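Local coordinates for protein magnesium transporter, putative (Shewanella oneidensis MR-1, PDB 3KXR) that probably moves magnesium or related cations across the membrane, this chain being its cytosolic piece with a partial MgtE N domain and a CBS-domain pair, at residues Tyr59-Met64 against Ile160-Leu165; Ala97-Gly102 against Asp154-Leu159; Thr103-Asp108 against Leu121-Ser126. All coordinates share one frame; numbering follows the deposited sequence.

Interaction 1 of 3, residues Tyr59-Met64 against Ile160-Leu165; sequences YTDHQM and IGRVTL
D61 and R162 pair through both backbone amides: D61 N donates to R162 O at 2.9 Å and R162 N to D61 O at 2.8 Å, a single antiparallel hydrogen-bonded bridge. It ties the loop between helix 39-50 and strand 66-68, in the first CBS domain of the pair, to strand 159-164, which within this chain is an outermost strand of the second domain's sheet. One residue on, H62 ND1 donates to I160 O over 2.8 Å, nearly in line with the C=O bond though bent at the hydrogen, while the oxygen sits 21° out of the imidazole plane. The R162 chain runs extended from CG to NE and reaches Q63 O with a weak bond from NE (2.8 Å, 124° at the hydrogen). Beyond that its guanidinium is held by a salt bridge to E149 and a bond to D86 O, while the methyl CG2 of T164 lies over the centre of one face. D61 OD1 closes an Asx turn by accepting from Q63 N, which approaches from above the carboxylate plane.

G161 lies in a classic beta bulge, where I160 and G161 both face V152. T60 CG2 packs 3.6 Å from G161 CA, and D61 O lies close to the same carbon. M64, a selenomethionine, has CG set between backbone N and carbonyl carbon (chi1 61°), and its chain then runs extended until SE rests 3.7 Å from G161 CA.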
# COMPACT_ATOMS: atom_id res chain seq x y z
N TYR A 59 20.71 3.39 9.80
CA TYR A 59 20.66 1.92 9.73
C TYR A 59 19.80 1.31 10.82
O TYR A 59 19.84 0.12 11.06
CB TYR A 59 22.06 1.33 9.79
CG TYR A 59 22.94 1.91 8.74
CD1 TYR A 59 23.02 1.35 7.46
CD2 TYR A 59 23.67 3.06 9.00
CE1 TYR A 59 23.84 1.93 6.46
CE2 TYR A 59 24.47 3.64 8.03
CZ TYR A 59 24.55 3.08 6.76
OH TYR A 59 25.36 3.70 5.83
N THR A 60 19.01 2.15 11.46
CA THR A 60 18.06 1.75 12.47
C THR A 60 16.95 0.87 11.94
O THR A 60 16.41 1.11 10.87
CB THR A 60 17.41 2.99 13.07
OG1 THR A 60 18.34 3.57 13.98
CG2 THR A 60 16.14 2.65 13.82
N ASP A 61 16.59 -0.12 12.73
CA ASP A 61 15.54 -1.04 12.38
C ASP A 61 14.34 -0.73 13.25
O ASP A 61 14.46 -0.67 14.44
CB ASP A 61 16.05 -2.45 12.62
CG ASP A 61 15.07 -3.50 12.24
OD1 ASP A 61 13.97 -3.17 11.77
OD2 ASP A 61 15.42 -4.68 12.43
N HIS A 62 13.19 -0.50 12.64
CA HIS A 62 11.99 -0.14 13.38
C HIS A 62 11.38 -1.36 14.07
O HIS A 62 10.59 -1.19 14.99
CB HIS A 62 10.92 0.48 12.47
CG HIS A 62 11.27 1.84 11.93
ND1 HIS A 62 11.50 2.94 12.74
CD2 HIS A 62 11.40 2.29 10.65
CE1 HIS A 62 11.76 4.00 11.99
NE2 HIS A 62 11.71 3.63 10.71
N GLN A 63 11.74 -2.55 13.60
CA GLN A 63 11.30 -3.84 14.18
C GLN A 63 11.86 -4.08 15.56
O GLN A 63 13.06 -4.25 15.73
CB GLN A 63 11.74 -5.01 13.29
CG GLN A 63 10.64 -5.49 12.43
CD GLN A 63 11.08 -6.35 11.28
OE1 GLN A 63 10.93 -7.57 11.32
NE2 GLN A 63 11.55 -5.71 10.21
N MSE A 64 11.00 -4.14 16.55
CA MSE A 64 11.47 -4.30 17.89
C MSE A 64 10.35 -4.67 18.83
O MSE A 64 9.20 -4.48 18.56
CB MSE A 64 12.10 -2.99 18.36
CG MSE A 64 11.12 -1.84 18.35
SE MSE A 64 11.92 -0.16 18.94
CE MSE A 64 10.57 1.12 18.20
N ILE A 160 13.13 5.45 18.31
CA ILE A 160 12.79 5.27 16.90
C ILE A 160 13.07 3.87 16.35
O ILE A 160 12.59 3.54 15.26
CB ILE A 160 13.47 6.31 16.03
CG1 ILE A 160 14.97 6.07 16.00
CG2 ILE A 160 13.11 7.73 16.53
CD1 ILE A 160 15.73 7.19 15.28
N GLY A 161 13.80 3.05 17.08
CA GLY A 161 14.13 1.69 16.59
C GLY A 161 15.31 1.08 17.31
O GLY A 161 15.69 1.53 18.38
N ARG A 162 15.92 0.06 16.72
CA ARG A 162 17.05 -0.59 17.36
C ARG A 162 18.14 -0.92 16.35
O ARG A 162 17.88 -0.93 15.15
CB ARG A 162 16.59 -1.88 18.02
CG ARG A 162 16.37 -2.99 17.03
CD ARG A 162 15.69 -4.17 17.65
NE ARG A 162 15.50 -5.20 16.65
CZ ARG A 162 15.88 -6.48 16.73
NH1 ARG A 162 16.49 -6.99 17.80
NH2 ARG A 162 15.63 -7.27 15.71
N VAL A 163 19.34 -1.19 16.85
CA VAL A 163 20.39 -1.74 16.05
C VAL A 163 20.86 -3.04 16.63
O VAL A 163 21.03 -3.12 17.82
CB VAL A 163 21.56 -0.81 16.02
CG1 VAL A 163 22.69 -1.47 15.24
CG2 VAL A 163 21.14 0.47 15.36
N THR A 164 21.06 -4.04 15.81
CA THR A 164 21.42 -5.35 16.32
C THR A 164 22.92 -5.64 16.27
O THR A 164 23.66 -5.01 15.55
CB THR A 164 20.75 -6.43 15.53
OG1 THR A 164 21.22 -6.35 14.19
CG2 THR A 164 19.23 -6.30 15.54
N LEU A 165 23.35 -6.64 17.04
CA LEU A 165 24.72 -7.09 16.96
C LEU A 165 25.09 -7.54 15.54
O LEU A 165 26.15 -7.23 15.05
CB LEU A 165 24.97 -8.23 17.96
CG LEU A 165 26.40 -8.77 17.95
CD1 LEU A 165 27.47 -7.68 18.16
CD2 LEU A 165 26.51 -9.77 19.01

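Interaction 2 of 3, residues Ala97-Gly102 against Asp154-Leu159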
# COMPACT_ATOMS: atom_id res chain seq x y z
N ALA A 97 4.23 9.67 25.25
CA ALA A 97 4.76 10.51 24.18
C ALA A 97 5.89 9.78 23.43
O ALA A 97 6.63 10.39 22.67
CB ALA A 97 5.26 11.84 24.74
N ASP A 98 6.03 8.48 23.66
CA ASP A 98 7.03 7.64 22.94
C ASP A 98 8.46 7.89 23.38
O ASP A 98 9.39 7.50 22.68
CB ASP A 98 6.94 7.84 21.41
CG ASP A 98 6.35 6.65 20.67
OD1 ASP A 98 6.92 5.53 20.68
OD2 ASP A 98 5.29 6.85 20.01
N LYS A 99 8.65 8.54 24.53
CA LYS A 99 9.99 8.74 25.06
C LYS A 99 10.49 7.43 25.61
O LYS A 99 9.80 6.79 26.39
CB LYS A 99 10.00 9.77 26.20
CG LYS A 99 9.36 11.10 25.79
CD LYS A 99 10.21 11.89 24.76
CE LYS A 99 9.42 13.07 24.14
NZ LYS A 99 9.08 12.84 22.67
N TYR A 100 11.70 7.05 25.22
CA TYR A 100 12.32 5.88 25.76
C TYR A 100 12.52 6.08 27.25
O TYR A 100 13.11 7.06 27.63
CB TYR A 100 13.67 5.66 25.11
CG TYR A 100 14.54 4.61 25.75
CD1 TYR A 100 14.30 3.26 25.55
CD2 TYR A 100 15.64 4.96 26.50
CE1 TYR A 100 15.10 2.29 26.09
CE2 TYR A 100 16.44 3.98 27.08
CZ TYR A 100 16.16 2.65 26.85
OH TYR A 100 16.95 1.68 27.42
N LEU A 101 12.02 5.15 28.06
CA LEU A 101 12.26 5.11 29.51
C LEU A 101 13.35 4.10 29.94
O LEU A 101 14.03 4.32 30.91
CB LEU A 101 10.95 4.73 30.20
CG LEU A 101 9.70 5.58 29.98
CD1 LEU A 101 8.58 5.05 30.81
CD2 LEU A 101 9.99 7.07 30.33
N GLY A 102 13.45 2.95 29.27
CA GLY A 102 14.37 1.89 29.69
C GLY A 102 14.13 0.56 28.99
O GLY A 102 13.30 0.45 28.11
N ASP A 154 15.94 9.42 19.06
CA ASP A 154 16.16 10.60 18.27
C ASP A 154 16.57 11.72 19.21
O ASP A 154 16.72 11.48 20.38
CB ASP A 154 14.93 10.93 17.40
CG ASP A 154 13.76 11.47 18.20
OD1 ASP A 154 13.95 11.79 19.40
OD2 ASP A 154 12.66 11.60 17.61
N ASP A 155 16.76 12.94 18.72
CA ASP A 155 17.20 14.03 19.62
C ASP A 155 16.07 14.54 20.52
O ASP A 155 16.36 15.26 21.46
CB ASP A 155 17.83 15.20 18.84
CG ASP A 155 16.94 15.69 17.70
OD1 ASP A 155 15.83 15.13 17.51
OD2 ASP A 155 17.35 16.64 16.97
N ALA A 156 14.82 14.20 20.23
CA ALA A 156 13.67 14.49 21.12
C ALA A 156 13.49 13.46 22.26
O ALA A 156 12.61 13.62 23.09
CB ALA A 156 12.38 14.57 20.30
N GLY A 157 14.31 12.40 22.28
CA GLY A 157 14.20 11.33 23.28
C GLY A 157 13.31 10.17 22.89
O GLY A 157 13.13 9.24 23.67
N GLU A 158 12.74 10.21 21.69
CA GLU A 158 11.81 9.20 21.23
C GLU A 158 12.52 7.98 20.71
O GLU A 158 13.48 8.07 19.94
CB GLU A 158 10.89 9.71 20.12
CG GLU A 158 10.02 10.89 20.52
CD GLU A 158 8.97 11.27 19.46
OE1 GLU A 158 8.82 10.54 18.42
OE2 GLU A 158 8.29 12.29 19.69
N LEU A 159 12.03 6.84 21.13
CA LEU A 159 12.55 5.56 20.67
C LEU A 159 12.17 5.41 19.22
O LEU A 159 11.02 5.27 18.92
CB LEU A 159 11.91 4.43 21.49
CG LEU A 159 12.34 3.03 21.12
CD1 LEU A 159 13.86 2.97 21.22
CD2 LEU A 159 11.62 2.04 22.04
O HOH W 1 14.23 8.98 26.06
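K99 and E158 meet where two hairpin turns come together, one from each CBS domain, and the backbones on either side of them make the main bonds. L159 N donates to D98 O at 3.1 Å, and Y100 N to G157 O at 3.0 Å. The same two oxygens also take CA-H contacts, D98 O from E158 CA and G157 O from K99 CA. A water adds a further link, donating to both Y100 O and G157 O, so G157 O is gripped by an amide and a water.

Around this lies a salt bridge, K99 NZ to E158 OE2 at 3.1 Å. The lysine bends at chi2 (-69°) and again at chi4, and its CD and CE pass 3.4 Å from A156 O. NZ also makes a weak bond to A97 O within its own turn. Y100 CB and L159 CB pack 4.2 Å apart; the tyrosine hydroxyl bonds to T103 OG1, and L159 continues onto P151, F92 and V94.

The second shell shapes the turn. D154 to G157 form a type I beta turn, and D154 OD1 accepts from E158 N at 3.0 Å, met from above the carboxylate plane. D98 OD1 hydrogen-bonds S28 OG of the second subunit. K99 and E158 are partly exposed, whereas L159 is buried; backbone bonds and one water thus join the two turns, flanked by a salt bridge at one part and by Y100-L159 packing at another.

Interaction 3 of 3, residues Thr103-Asp108 against Leu121-Ser126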
# COMPACT_ATOMS: atom_id res chain seq x y z
N THR A 103 14.87 -0.45 29.42
CA THR A 103 14.90 -1.75 28.81
C THR A 103 14.62 -2.79 29.87
O THR A 103 15.16 -2.71 30.97
CB THR A 103 16.33 -2.00 28.25
OG1 THR A 103 16.60 -1.02 27.25
CG2 THR A 103 16.53 -3.41 27.67
N VAL A 104 13.78 -3.77 29.56
CA VAL A 104 13.68 -4.95 30.43
C VAL A 104 14.26 -6.15 29.70
O VAL A 104 14.04 -6.28 28.52
CB VAL A 104 12.22 -5.23 30.91
CG1 VAL A 104 11.57 -3.94 31.46
CG2 VAL A 104 11.37 -5.79 29.79
N ARG A 105 14.98 -7.02 30.39
CA ARG A 105 15.58 -8.20 29.76
C ARG A 105 14.75 -9.45 29.86
O ARG A 105 14.20 -9.75 30.90
CB ARG A 105 16.88 -8.57 30.41
CG ARG A 105 17.89 -7.49 30.45
CD ARG A 105 19.14 -8.10 31.04
NE ARG A 105 20.10 -7.05 31.30
CZ ARG A 105 20.87 -6.46 30.38
NH1 ARG A 105 20.80 -6.85 29.09
NH2 ARG A 105 21.72 -5.49 30.75
N ARG A 106 14.76 -10.24 28.81
CA ARG A 106 14.04 -11.49 28.85
C ARG A 106 14.34 -12.30 30.10
O ARG A 106 13.43 -12.76 30.78
CB ARG A 106 14.37 -12.35 27.63
CG ARG A 106 13.79 -13.71 27.80
CD ARG A 106 13.47 -14.41 26.56
NE ARG A 106 14.59 -14.38 25.67
CZ ARG A 106 14.47 -14.31 24.36
NH1 ARG A 106 13.27 -14.31 23.76
NH2 ARG A 106 15.57 -14.26 23.63
N TYR A 107 15.61 -12.52 30.39
CA TYR A 107 15.97 -13.39 31.49
C TYR A 107 15.39 -12.90 32.82
O TYR A 107 14.91 -13.70 33.61
CB TYR A 107 17.47 -13.54 31.59
CG TYR A 107 17.89 -14.44 32.73
CD1 TYR A 107 18.07 -15.80 32.52
CD2 TYR A 107 18.09 -13.94 34.02
CE1 TYR A 107 18.44 -16.63 33.55
CE2 TYR A 107 18.46 -14.76 35.06
CZ TYR A 107 18.64 -16.11 34.81
OH TYR A 107 19.02 -16.97 35.82
N ASP A 108 15.42 -11.60 33.06
CA ASP A 108 14.87 -11.05 34.28
C ASP A 108 13.37 -11.12 34.26
O ASP A 108 12.78 -11.46 35.27
CB ASP A 108 15.29 -9.60 34.56
CG ASP A 108 16.81 -9.41 34.54
OD1 ASP A 108 17.55 -10.34 34.97
OD2 ASP A 108 17.26 -8.33 34.06
N LEU A 121 10.59 -2.43 36.71
CA LEU A 121 11.64 -3.42 36.57
C LEU A 121 12.66 -3.04 35.50
O LEU A 121 13.24 -3.91 34.88
CB LEU A 121 10.99 -4.74 36.18
CG LEU A 121 9.90 -5.26 37.14
CD1 LEU A 121 9.16 -6.35 36.41
CD2 LEU A 121 10.48 -5.74 38.48
N LEU A 122 12.89 -1.75 35.30
CA LEU A 122 13.79 -1.32 34.22
C LEU A 122 15.19 -1.72 34.60
O LEU A 122 15.59 -1.58 35.75
CB LEU A 122 13.72 0.19 34.00
CG LEU A 122 12.33 0.72 33.66
CD1 LEU A 122 12.39 2.23 33.50
CD2 LEU A 122 11.79 0.04 32.41
N SER A 123 15.95 -2.24 33.64
CA SER A 123 17.33 -2.64 33.88
C SER A 123 18.17 -1.41 34.25
O SER A 123 17.99 -0.35 33.68
CB SER A 123 17.86 -3.36 32.62
OG SER A 123 19.26 -3.58 32.69
N GLU A 124 19.06 -1.56 35.23
CA GLU A 124 20.01 -0.48 35.64
C GLU A 124 21.12 -0.28 34.58
O GLU A 124 21.56 0.85 34.34
CB GLU A 124 20.58 -0.76 37.06
CG GLU A 124 19.60 -0.51 38.26
N ASP A 125 21.51 -1.36 33.90
CA ASP A 125 22.54 -1.33 32.85
C ASP A 125 22.17 -0.62 31.55
O ASP A 125 23.05 -0.37 30.71
CB ASP A 125 22.87 -2.76 32.41
CG ASP A 125 23.36 -3.65 33.55
OD1 ASP A 125 23.50 -3.17 34.71
OD2 ASP A 125 23.61 -4.85 33.27
N SER A 126 20.89 -0.36 31.33
CA SER A 126 20.38 -0.09 29.98
C SER A 126 20.76 1.26 29.37
O SER A 126 20.46 2.33 29.91
CB SER A 126 18.85 -0.28 29.91
OG SER A 126 18.10 0.46 30.88
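T103 and S123 share the one backbone bond of this contact, S123 N donating to T103 O at 2.8 Å. It fastens the loop leading from helix 106-109 to strand 129-130, in the second CBS domain of the pair, to strand 100-105, the outermost strand, within this chain, of the first domain's sheet, just before helix 106-109. The loop also braces itself: S126 OG donates to S123 O at 2.9 Å, from above the carbonyl plane.

Charge comes next. R105, at the N-cap position of that helix, has an extended chain whose NH2 meets D125 OD2 at 3.2 Å in a salt bridge; the bond is weak, bent to 134°. The aspartate lies at the edge of the guanidinium, and the two flat groups are turned 62° apart. Each has a second partner, E147 for R105 NH1 and R146 for D125 OD2, so the pair belongs to a wider charged cluster.

Packing completes the contact. V104 CG1 touches L122 CD2 at 4.1 Å as the side chains cross obliquely, and L122 goes on to I93 of strand 90-94. T103 CB lies 3.5 Å from S126 CB.

All three contacts join parts belonging to the two CBS domains, and they nest along the chain, 103-108/121-126 inside 97-102/154-159 inside 59-64/160-165. Interaction 1 sits near the centre of the chain, partly buried, and combines backbone pairing with a histidine bond and selenomethionine packing. Interaction 2, about 14 Å away between centres, is a surface contact with a water and a salt bridge; M64 SE against L159 CD2 joins the two. Interaction 3 is farthest from the middle, partly buried, and combines one amide bond and a charged cluster with small apolar packing. It shares strand 100-105 with interaction 2, where Y100 OH meets S126 CB. The second subunit reaches interactions 1 and 2 but not 3.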